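Local coordinates for glycosyl hydrolase, family 38 (Enterococcus faecalis, PDB 5KBP), which probably hydrolyses alpha-mannosidic linkages in carbohydrates, as expected of an alpha-mannosidase of glycosyl hydrolase family 38, at residues A[136-141]-A[181-186]; A[827-832]-A[853-858]; A[847-852]-A[885-890]. All blocks are in the same frame, centred on the assembly; numbering follows the deposited sequence.

Interaction 1: A[136-141]-A[181-186]; sequences TPQMMQ and DQTKIF
P137 and Q138 bring helix 136-141 over I185 and T183, where it crosses strand 184-186 at 78° with the axes 7.4 Å apart at closest approach. I185 buries the most surface. Its CG2 lies 3.9 Å from P137 CB and also touches P137 O and Q141 NE2. Its CG1 sits between the backbone N and the carbonyl carbon (chi1 64°). CD1, carried on from there, ends 4.0 Å from M140 CG. M140 then bends away, and its side chain also packs on M107 and F126. Two residues earlier, just before the strand, T183 O lies against the P137 ring, 3.3 Å from P137 CB. T183 CG2 lies against the P137 carbonyl and comes within 3.8 Å of Q138 CA.

At the loop end the contact turns polar. The extended Q138 side chain crosses D181, and its amide stacks on the carboxylate. The two planes are 23° apart, with Q138 CD 3.1 Å from D181 OD2. D181 turns to its own chain and takes a weak bond from T183 N to OD1 at 3.3 Å.

The helix belongs to the crossover between the parallel neighbouring strands 124-126 and 147-150. It meets strand 184-189 mainly through I185, and the loop before it through T183 and the Q138–D181 stack. The two segments are thus held by van der Waals contact. The Q138 amide lies flat on the carboxylate while its polar atoms are held from outside: NE2 bonds to Q135 OE1 and F890 O, and OE1 accepts from I892 N.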
loop_
_atom_site.group_PDB
_atom_site.type_symbol
_atom_site.label_atom_id
_atom_site.label_comp_id
_atom_site.label_asym_id
_atom_site.label_seq_id
_atom_site.Cartn_x
_atom_site.Cartn_y
_atom_site.Cartn_z
ATOM N N THR A 136 13.329 22.158 -20.211
ATOM C CA THR A 136 14.186 22.121 -19.025
ATOM C C THR A 136 14.876 23.451 -18.743
ATOM O O THR A 136 14.861 23.887 -17.579
ATOM C CB THR A 136 15.210 20.987 -19.154
ATOM O OG1 THR A 136 14.538 19.754 -19.431
ATOM C CG2 THR A 136 16.002 20.843 -17.865
ATOM N N PRO A 137 15.491 24.139 -19.718
ATOM C CA PRO A 137 16.164 25.407 -19.377
ATOM C C PRO A 137 15.239 26.446 -18.769
ATOM O O PRO A 137 15.607 27.091 -17.780
ATOM C CB PRO A 137 16.730 25.875 -20.726
ATOM C CG PRO A 137 16.873 24.634 -21.523
ATOM C CD PRO A 137 15.712 23.779 -21.131
ATOM N N GLN A 138 14.041 26.628 -19.330
ATOM C CA GLN A 138 13.118 27.610 -18.768
ATOM C C GLN A 138 12.635 27.188 -17.386
ATOM O O GLN A 138 12.503 28.027 -16.488
ATOM C CB GLN A 138 11.930 27.826 -19.706
ATOM C CG GLN A 138 10.989 28.925 -19.239
ATOM C CD GLN A 138 9.762 29.066 -20.115
ATOM O OE1 GLN A 138 9.064 30.077 -20.062
ATOM N NE2 GLN A 138 9.489 28.048 -20.922
ATOM N N MET A 139 12.377 25.892 -17.193
ATOM C CA MET A 139 11.904 25.425 -15.893
ATOM C C MET A 139 13.003 25.509 -14.841
ATOM O O MET A 139 12.725 25.797 -13.671
ATOM C CB MET A 139 11.369 23.998 -16.010
ATOM C CG MET A 139 10.146 23.872 -16.909
ATOM S SD MET A 139 9.416 22.226 -16.890
ATOM C CE MET A 139 8.962 22.076 -15.164
ATOM N N MET A 140 14.255 25.253 -15.231
ATOM C CA MET A 140 15.370 25.454 -14.308
ATOM C C MET A 140 15.501 26.925 -13.934
ATOM O O MET A 140 15.645 27.271 -12.756
ATOM C CB MET A 140 16.676 24.944 -14.924
ATOM C CG MET A 140 16.739 23.444 -15.156
ATOM S SD MET A 140 16.308 22.482 -13.699
ATOM C CE MET A 140 14.890 21.580 -14.319
ATOM N N GLN A 141 15.446 27.808 -14.935
ATOM C CA GLN A 141 15.586 29.236 -14.677
ATOM C C GLN A 141 14.428 29.762 -13.839
ATOM O O GLN A 141 14.620 30.626 -12.975
ATOM C CB GLN A 141 15.683 29.998 -15.999
ATOM C CG GLN A 141 16.726 31.099 -16.004
ATOM C CD GLN A 141 18.138 30.563 -15.858
ATOM O OE1 GLN A 141 18.650 30.424 -14.747
ATOM N NE2 GLN A 141 18.776 30.262 -16.982
ATOM N N ASP A 181 11.940 28.476 -25.745
ATOM C CA ASP A 181 11.726 29.893 -25.482
ATOM C C ASP A 181 13.023 30.690 -25.487
ATOM O O ASP A 181 13.039 31.826 -25.002
ATOM C CB ASP A 181 11.015 30.081 -24.141
ATOM C CG ASP A 181 11.901 29.741 -22.962
ATOM O OD1 ASP A 181 12.646 28.741 -23.044
ATOM O OD2 ASP A 181 11.865 30.482 -21.959
ATOM N N GLN A 182 14.106 30.114 -26.009
ATOM C CA GLN A 182 15.441 30.702 -26.080
ATOM C C GLN A 182 16.078 30.904 -24.710
ATOM O O GLN A 182 17.140 31.533 -24.618
ATOM C CB GLN A 182 15.443 32.028 -26.850
ATOM C CG GLN A 182 14.962 31.901 -28.289
ATOM C CD GLN A 182 15.287 33.121 -29.126
ATOM O OE1 GLN A 182 14.436 33.637 -29.851
ATOM N NE2 GLN A 182 16.528 33.585 -29.037
ATOM N N THR A 183 15.467 30.393 -23.643
ATOM C CA THR A 183 16.128 30.381 -22.345
ATOM C C THR A 183 17.303 29.412 -22.382
ATOM O O THR A 183 17.190 28.295 -22.893
ATOM C CB THR A 183 15.147 29.986 -21.240
ATOM O OG1 THR A 183 14.054 30.913 -21.213
ATOM C CG2 THR A 183 15.838 29.996 -19.882
ATOM N N LYS A 184 18.436 29.848 -21.841
ATOM C CA LYS A 184 19.693 29.124 -21.967
ATOM C C LYS A 184 20.299 28.893 -20.591
ATOM O O LYS A 184 20.439 29.835 -19.803
ATOM C CB LYS A 184 20.658 29.900 -22.873
ATOM C CG LYS A 184 22.133 29.649 -22.630
ATOM C CD LYS A 184 22.960 30.338 -23.706
ATOM C CE LYS A 184 24.301 30.816 -23.175
ATOM N NZ LYS A 184 24.149 31.881 -22.145
ATOM N N ILE A 185 20.649 27.639 -20.304
ATOM C CA ILE A 185 21.294 27.258 -19.056
ATOM C C ILE A 185 22.614 26.566 -19.384
ATOM O O ILE A 185 22.895 26.221 -20.532
ATOM C CB ILE A 185 20.406 26.348 -18.187
ATOM C CG1 ILE A 185 20.144 25.021 -18.903
ATOM C CG2 ILE A 185 19.098 27.040 -17.853
ATOM C CD1 ILE A 185 19.477 23.975 -18.034
ATOM N N PHE A 186 23.425 26.365 -18.349
ATOM C CA PHE A 186 24.685 25.644 -18.484
ATOM C C PHE A 186 24.437 24.151 -18.309
ATOM O O PHE A 186 23.833 23.728 -17.319
ATOM C CB PHE A 186 25.707 26.137 -17.460
ATOM C CG PHE A 186 26.985 25.348 -17.457
ATOM C CD1 PHE A 186 27.892 25.476 -18.495
ATOM C CD2 PHE A 186 27.277 24.481 -16.419
ATOM C CE1 PHE A 186 29.066 24.749 -18.499
ATOM C CE2 PHE A 186 28.453 23.753 -16.417
ATOM C CZ PHE A 186 29.347 23.888 -17.459
#

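Interaction 2: A[827-832]-A[853-858]; sequences GPIGWT and QNIPCE. With SO4 (sulfate ion), chain I.
I855 CD1 touches both P828 and I829. It is 3.6 Å from I829 CG1, where the two isoleucines cross at a slant. It meets P828 CG tip to tip at 3.9 Å. I829 goes on to C857, with CD1 3.6 Å from SG. The same sulfur lies 4.1 Å from W831 CH2, an oblique sulfur–aromatic contact. I829 CG2 covers part of one W831 face near the rim, so this isoleucine touches the ring, C857 and I855 together.

Backbone pairing positions these groups: P828 pairs with L850, G830 with F848, and on the far segment I855 with L887. P828 is the centre of an inverse gamma turn, with I829 N bonded to G827 O at 2.9 Å. W831 has further ring neighbours in H824 and W895, and its backbone N bonds to Y414 OH. At the other end Q853 NE2 reaches a sulfate, probably from the crystallisation liquor, bonding to O2 at 3.0 Å and O3 at 3.1 Å.

The arrangement is consistent with the C-terminal beta-sandwich domain of the family: the loop between strands 843-849 and 860-861 packs on the start of strand 829-836, an outermost strand of its sheet within this chain.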
loop_
_atom_site.group_PDB
_atom_site.type_symbol
_atom_site.label_atom_id
_atom_site.label_comp_id
_atom_site.label_asym_id
_atom_site.label_seq_id
_atom_site.Cartn_x
_atom_site.Cartn_y
_atom_site.Cartn_z
ATOM N N GLY A 827 -7.209 32.602 -26.426
ATOM C CA GLY A 827 -6.154 32.365 -27.381
ATOM C C GLY A 827 -5.523 30.997 -27.229
ATOM O O GLY A 827 -6.019 30.131 -26.501
ATOM N N PRO A 828 -4.371 30.770 -27.944
ATOM C CA PRO A 828 -3.677 29.464 -27.906
ATOM C C PRO A 828 -2.830 29.292 -26.650
ATOM O O PRO A 828 -1.593 29.305 -26.669
ATOM C CB PRO A 828 -2.835 29.509 -29.184
ATOM C CG PRO A 828 -2.503 30.959 -29.342
ATOM C CD PRO A 828 -3.706 31.725 -28.849
ATOM N N ILE A 829 -3.509 29.111 -25.519
ATOM C CA ILE A 829 -2.864 29.026 -24.215
ATOM C C ILE A 829 -3.360 27.780 -23.498
ATOM O O ILE A 829 -4.543 27.434 -23.573
ATOM C CB ILE A 829 -3.142 30.286 -23.366
ATOM C CG1 ILE A 829 -2.701 31.543 -24.114
ATOM C CG2 ILE A 829 -2.442 30.197 -22.021
ATOM C CD1 ILE A 829 -3.093 32.830 -23.428
ATOM N N GLY A 830 -2.444 27.101 -22.803
ATOM C CA GLY A 830 -2.800 26.013 -21.912
ATOM C C GLY A 830 -2.711 26.473 -20.474
ATOM O O GLY A 830 -1.703 27.046 -20.050
ATOM N N TRP A 831 -3.782 26.230 -19.723
ATOM C CA TRP A 831 -3.889 26.637 -18.328
ATOM C C TRP A 831 -3.757 25.401 -17.450
ATOM O O TRP A 831 -4.526 24.446 -17.601
ATOM C CB TRP A 831 -5.213 27.358 -18.074
ATOM C CG TRP A 831 -5.411 28.529 -18.984
ATOM C CD1 TRP A 831 -6.078 28.542 -20.174
ATOM C CD2 TRP A 831 -4.922 29.861 -18.785
ATOM N NE1 TRP A 831 -6.040 29.799 -20.726
ATOM C CE2 TRP A 831 -5.336 30.628 -19.892
ATOM C CE3 TRP A 831 -4.177 30.480 -17.777
ATOM C CZ2 TRP A 831 -5.030 31.981 -20.019
ATOM C CZ3 TRP A 831 -3.874 31.824 -17.905
ATOM C CH2 TRP A 831 -4.301 32.559 -19.016
ATOM N N THR A 832 -2.788 25.424 -16.533
ATOM C CA THR A 832 -2.392 24.228 -15.803
ATOM C C THR A 832 -2.551 24.310 -14.292
ATOM O O THR A 832 -2.588 23.257 -13.646
ATOM C CB THR A 832 -0.928 23.873 -16.110
ATOM O OG1 THR A 832 -0.079 24.959 -15.723
ATOM C CG2 THR A 832 -0.745 23.596 -17.593
ATOM N N GLN A 853 4.782 32.356 -31.261
ATOM C CA GLN A 853 4.571 33.781 -31.462
ATOM C C GLN A 853 4.228 34.462 -30.144
ATOM O O GLN A 853 3.688 33.842 -29.223
ATOM C CB GLN A 853 3.451 34.043 -32.475
ATOM C CG GLN A 853 3.853 33.850 -33.926
ATOM C CD GLN A 853 3.947 32.391 -34.319
ATOM O OE1 GLN A 853 4.971 31.941 -34.833
ATOM N NE2 GLN A 853 2.874 31.644 -34.086
ATOM N N ASN A 854 4.555 35.750 -30.064
ATOM C CA ASN A 854 4.115 36.571 -28.944
ATOM C C ASN A 854 2.621 36.836 -29.073
ATOM O O ASN A 854 2.171 37.423 -30.062
ATOM C CB ASN A 854 4.894 37.885 -28.911
ATOM C CG ASN A 854 6.376 37.681 -28.670
ATOM O OD1 ASN A 854 6.831 37.652 -27.527
ATOM N ND2 ASN A 854 7.138 37.541 -29.749
ATOM N N ILE A 855 1.851 36.395 -28.084
ATOM C CA ILE A 855 0.399 36.552 -28.114
ATOM C C ILE A 855 -0.030 37.413 -26.931
ATOM O O ILE A 855 0.668 37.449 -25.908
ATOM C CB ILE A 855 -0.308 35.187 -28.102
ATOM C CG1 ILE A 855 -0.114 34.493 -26.753
ATOM C CG2 ILE A 855 0.209 34.306 -29.230
ATOM C CD1 ILE A 855 -0.773 33.139 -26.669
ATOM N N PRO A 856 -1.149 38.131 -27.027
ATOM C CA PRO A 856 -1.628 38.896 -25.870
ATOM C C PRO A 856 -2.138 37.968 -24.779
ATOM O O PRO A 856 -2.811 36.970 -25.052
ATOM C CB PRO A 856 -2.759 39.751 -26.453
ATOM C CG PRO A 856 -3.235 38.977 -27.637
ATOM C CD PRO A 856 -2.015 38.311 -28.206
ATOM N N CYS A 857 -1.807 38.301 -23.531
ATOM C CA CYS A 857 -2.206 37.459 -22.402
ATOM C C CYS A 857 -2.383 38.358 -21.175
ATOM O O CYS A 857 -1.432 38.614 -20.434
ATOM C CB CYS A 857 -1.193 36.353 -22.144
ATOM S SG CYS A 857 -1.756 35.085 -20.984
ATOM N N GLU A 858 -3.612 38.826 -20.977
ATOM C CA GLU A 858 -3.994 39.581 -19.791
ATOM C C GLU A 858 -4.989 38.758 -18.984
ATOM O O GLU A 858 -5.997 38.290 -19.526
ATOM C CB GLU A 858 -4.601 40.935 -20.168
HETATM S S SO4 I . 3.503 28.253 -34.727
HETATM O O1 SO4 I . 3.338 27.046 -35.530
HETATM O O2 SO4 I . 2.195 28.745 -34.305
HETATM O O3 SO4 I . 4.170 29.276 -35.528
HETATM O O4 SO4 I . 4.315 27.952 -33.551
#

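Interaction 3: A[847-852]-A[885-890]; sequences GFNLTA and APLRPF. With SO4 (sulfate ion), chain I.
N849 and F890 carry this contact. N849 points to the facing loop, while F890 starts away and its ring comes back under the bend that follows strand 843-849. N849 CG is anti to the backbone N (chi1 -166°), and the amide lies beside the loop 887-890. ND2 donates to R888 O at 3.3 Å. The acceptor is close to the amide plane of N849, but the donor stands 64° out of the R888 carbonyl plane. ND2 also bonds to Q853 O. OD1 faces the other way, into its own segment. It accepts from T851 N at 2.8 Å in a nearly straight bond (171°), which makes an Asx turn. T851 OG1 adds a second bond to OD1 at 3.1 Å, from the same face of the carbonyl plane. N849 thus shapes the bend after its strand and ties it to the facing loop.

On the F890 ring, T851 O stands 3.7 Å above the plane, over its centre. The same oxygen takes a weak bond from F890 N at 3.4 Å. Further along, A852 CB lies 3.6 Å from F890 CE2, and P889 CB rests against A852 O. Beside the root of the N849 amide, L887 CD2 packs on N849 CB at 3.6 Å. Where the bend ends, A852 N bonds to sulfate O4 at 3.0 Å.

Strand 843-849 is an inner strand of the antiparallel sheet, between 829-836 and 892-897. G847 pairs with R893 and N849 with E891. The loop 885-890 runs, through E891, into strand 892-897. Helix 789-799 packs on F848, L850 and T851 through F790 and Y797.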
loop_
_atom_site.group_PDB
_atom_site.type_symbol
_atom_site.label_atom_id
_atom_site.label_comp_id
_atom_site.label_asym_id
_atom_site.label_seq_id
_atom_site.Cartn_x
_atom_site.Cartn_y
_atom_site.Cartn_z
ATOM N N GLY A 847 -0.082 29.493 -16.618
ATOM C CA GLY A 847 -0.360 29.020 -17.957
ATOM C C GLY A 847 0.898 29.081 -18.800
ATOM O O GLY A 847 1.952 29.520 -18.336
ATOM N N PHE A 848 0.777 28.635 -20.048
ATOM C CA PHE A 848 1.924 28.669 -20.944
ATOM C C PHE A 848 1.458 28.864 -22.378
ATOM O O PHE A 848 0.353 28.464 -22.752
ATOM C CB PHE A 848 2.776 27.398 -20.825
ATOM C CG PHE A 848 2.111 26.159 -21.355
ATOM C CD1 PHE A 848 1.110 25.530 -20.634
ATOM C CD2 PHE A 848 2.506 25.610 -22.564
ATOM C CE1 PHE A 848 0.504 24.384 -21.117
ATOM C CE2 PHE A 848 1.907 24.464 -23.050
ATOM C CZ PHE A 848 0.904 23.851 -22.326
ATOM N N ASN A 849 2.321 29.488 -23.176
ATOM C CA ASN A 849 2.041 29.710 -24.587
ATOM C C ASN A 849 2.200 28.408 -25.361
ATOM O O ASN A 849 3.183 27.680 -25.178
ATOM C CB ASN A 849 2.978 30.779 -25.151
ATOM C CG ASN A 849 2.532 31.302 -26.504
ATOM O OD1 ASN A 849 1.731 30.675 -27.200
ATOM N ND2 ASN A 849 3.059 32.457 -26.889
ATOM N N LEU A 850 1.233 28.116 -26.225
ATOM C CA LEU A 850 1.278 26.926 -27.061
ATOM C C LEU A 850 1.999 27.153 -28.384
ATOM O O LEU A 850 2.363 26.177 -29.048
ATOM C CB LEU A 850 -0.145 26.426 -27.342
ATOM C CG LEU A 850 -0.979 25.948 -26.151
ATOM C CD1 LEU A 850 -2.441 25.806 -26.543
ATOM C CD2 LEU A 850 -0.440 24.629 -25.626
ATOM N N THR A 851 2.220 28.404 -28.778
ATOM C CA THR A 851 2.766 28.741 -30.084
ATOM C C THR A 851 4.155 29.356 -29.941
ATOM O O THR A 851 4.658 29.582 -28.836
ATOM C CB THR A 851 1.833 29.698 -30.828
ATOM O OG1 THR A 851 1.969 31.019 -30.288
ATOM C CG2 THR A 851 0.396 29.253 -30.675
ATOM N N ALA A 852 4.772 29.633 -31.088
ATOM C CA ALA A 852 6.074 30.278 -31.155
ATOM C C ALA A 852 5.972 31.778 -31.397
ATOM O O ALA A 852 6.984 32.415 -31.708
ATOM C CB ALA A 852 6.928 29.632 -32.248
ATOM N N ALA A 885 2.197 42.563 -20.205
ATOM C CA ALA A 885 3.141 42.290 -21.274
ATOM C C ALA A 885 2.688 41.073 -22.078
ATOM O O ALA A 885 2.082 40.147 -21.531
ATOM C CB ALA A 885 4.538 42.051 -20.711
ATOM N N PRO A 886 2.960 41.056 -23.383
ATOM C CA PRO A 886 2.542 39.914 -24.202
ATOM C C PRO A 886 3.245 38.634 -23.776
ATOM O O PRO A 886 4.383 38.648 -23.301
ATOM C CB PRO A 886 2.942 40.329 -25.623
ATOM C CG PRO A 886 4.013 41.360 -25.430
ATOM C CD PRO A 886 3.633 42.094 -24.182
ATOM N N LEU A 887 2.543 37.517 -23.943
ATOM C CA LEU A 887 3.102 36.217 -23.599
ATOM C C LEU A 887 4.142 35.819 -24.638
ATOM O O LEU A 887 3.829 35.698 -25.827
ATOM C CB LEU A 887 1.993 35.173 -23.511
ATOM C CG LEU A 887 2.362 33.826 -22.889
ATOM C CD1 LEU A 887 2.921 34.020 -21.489
ATOM C CD2 LEU A 887 1.149 32.912 -22.860
ATOM N N ARG A 888 5.380 35.626 -24.193
ATOM C CA ARG A 888 6.462 35.296 -25.102
ATOM C C ARG A 888 6.319 33.857 -25.601
ATOM O O ARG A 888 5.636 33.040 -24.979
ATOM C CB ARG A 888 7.807 35.502 -24.409
ATOM C CG ARG A 888 8.084 36.956 -24.057
ATOM C CD ARG A 888 9.499 37.155 -23.544
ATOM N NE ARG A 888 9.720 36.489 -22.265
ATOM C CZ ARG A 888 9.453 37.037 -21.084
ATOM N NH1 ARG A 888 9.686 36.361 -19.968
ATOM N NH2 ARG A 888 8.948 38.262 -21.018
ATOM N N PRO A 889 6.935 33.535 -26.739
ATOM C CA PRO A 889 6.826 32.172 -27.280
ATOM C C PRO A 889 7.321 31.123 -26.295
ATOM O O PRO A 889 8.436 31.209 -25.773
ATOM C CB PRO A 889 7.701 32.218 -28.540
ATOM C CG PRO A 889 8.502 33.485 -28.434
ATOM C CD PRO A 889 7.645 34.430 -27.666
ATOM N N PHE A 890 6.468 30.127 -26.042
ATOM C CA PHE A 890 6.779 29.004 -25.157
ATOM C C PHE A 890 7.087 29.467 -23.736
ATOM O O PHE A 890 7.796 28.785 -22.990
ATOM C CB PHE A 890 7.934 28.162 -25.706
ATOM C CG PHE A 890 7.720 27.683 -27.115
ATOM C CD1 PHE A 890 6.820 26.667 -27.385
ATOM C CD2 PHE A 890 8.428 28.243 -28.166
ATOM C CE1 PHE A 890 6.623 26.221 -28.681
ATOM C CE2 PHE A 890 8.236 27.802 -29.463
ATOM C CZ PHE A 890 7.333 26.790 -29.720
HETATM S S SO4 I . 3.503 28.253 -34.727
HETATM O O1 SO4 I . 3.338 27.046 -35.530
HETATM O O2 SO4 I . 2.195 28.745 -34.305
HETATM O O3 SO4 I . 4.170 29.276 -35.528
HETATM O O4 SO4 I . 4.315 27.952 -33.551
#

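Overall arrangement
Interactions 2 and 3 form one unit, with centres 5 Å apart and segments that alternate along the chain. Backbone bonds join them, among them probably G830 O to F848 N at 2.9 Å, between neighbouring strands, and I855 O to L887 N at 2.7 Å, between loops. Both also touch the same sulfate. Interaction 1 lies in the N-terminal domain, its centre 15 Å from that of interaction 3. The bond from Q138 to F890 (NE2 to O, 2.8 Å) bridges the two, and D181 CB packs on P889 O. Interactions 1 and 2 stay about 8 Å apart at their nearest atoms. All three lie away from the calcium-binding residues F253 and Y256.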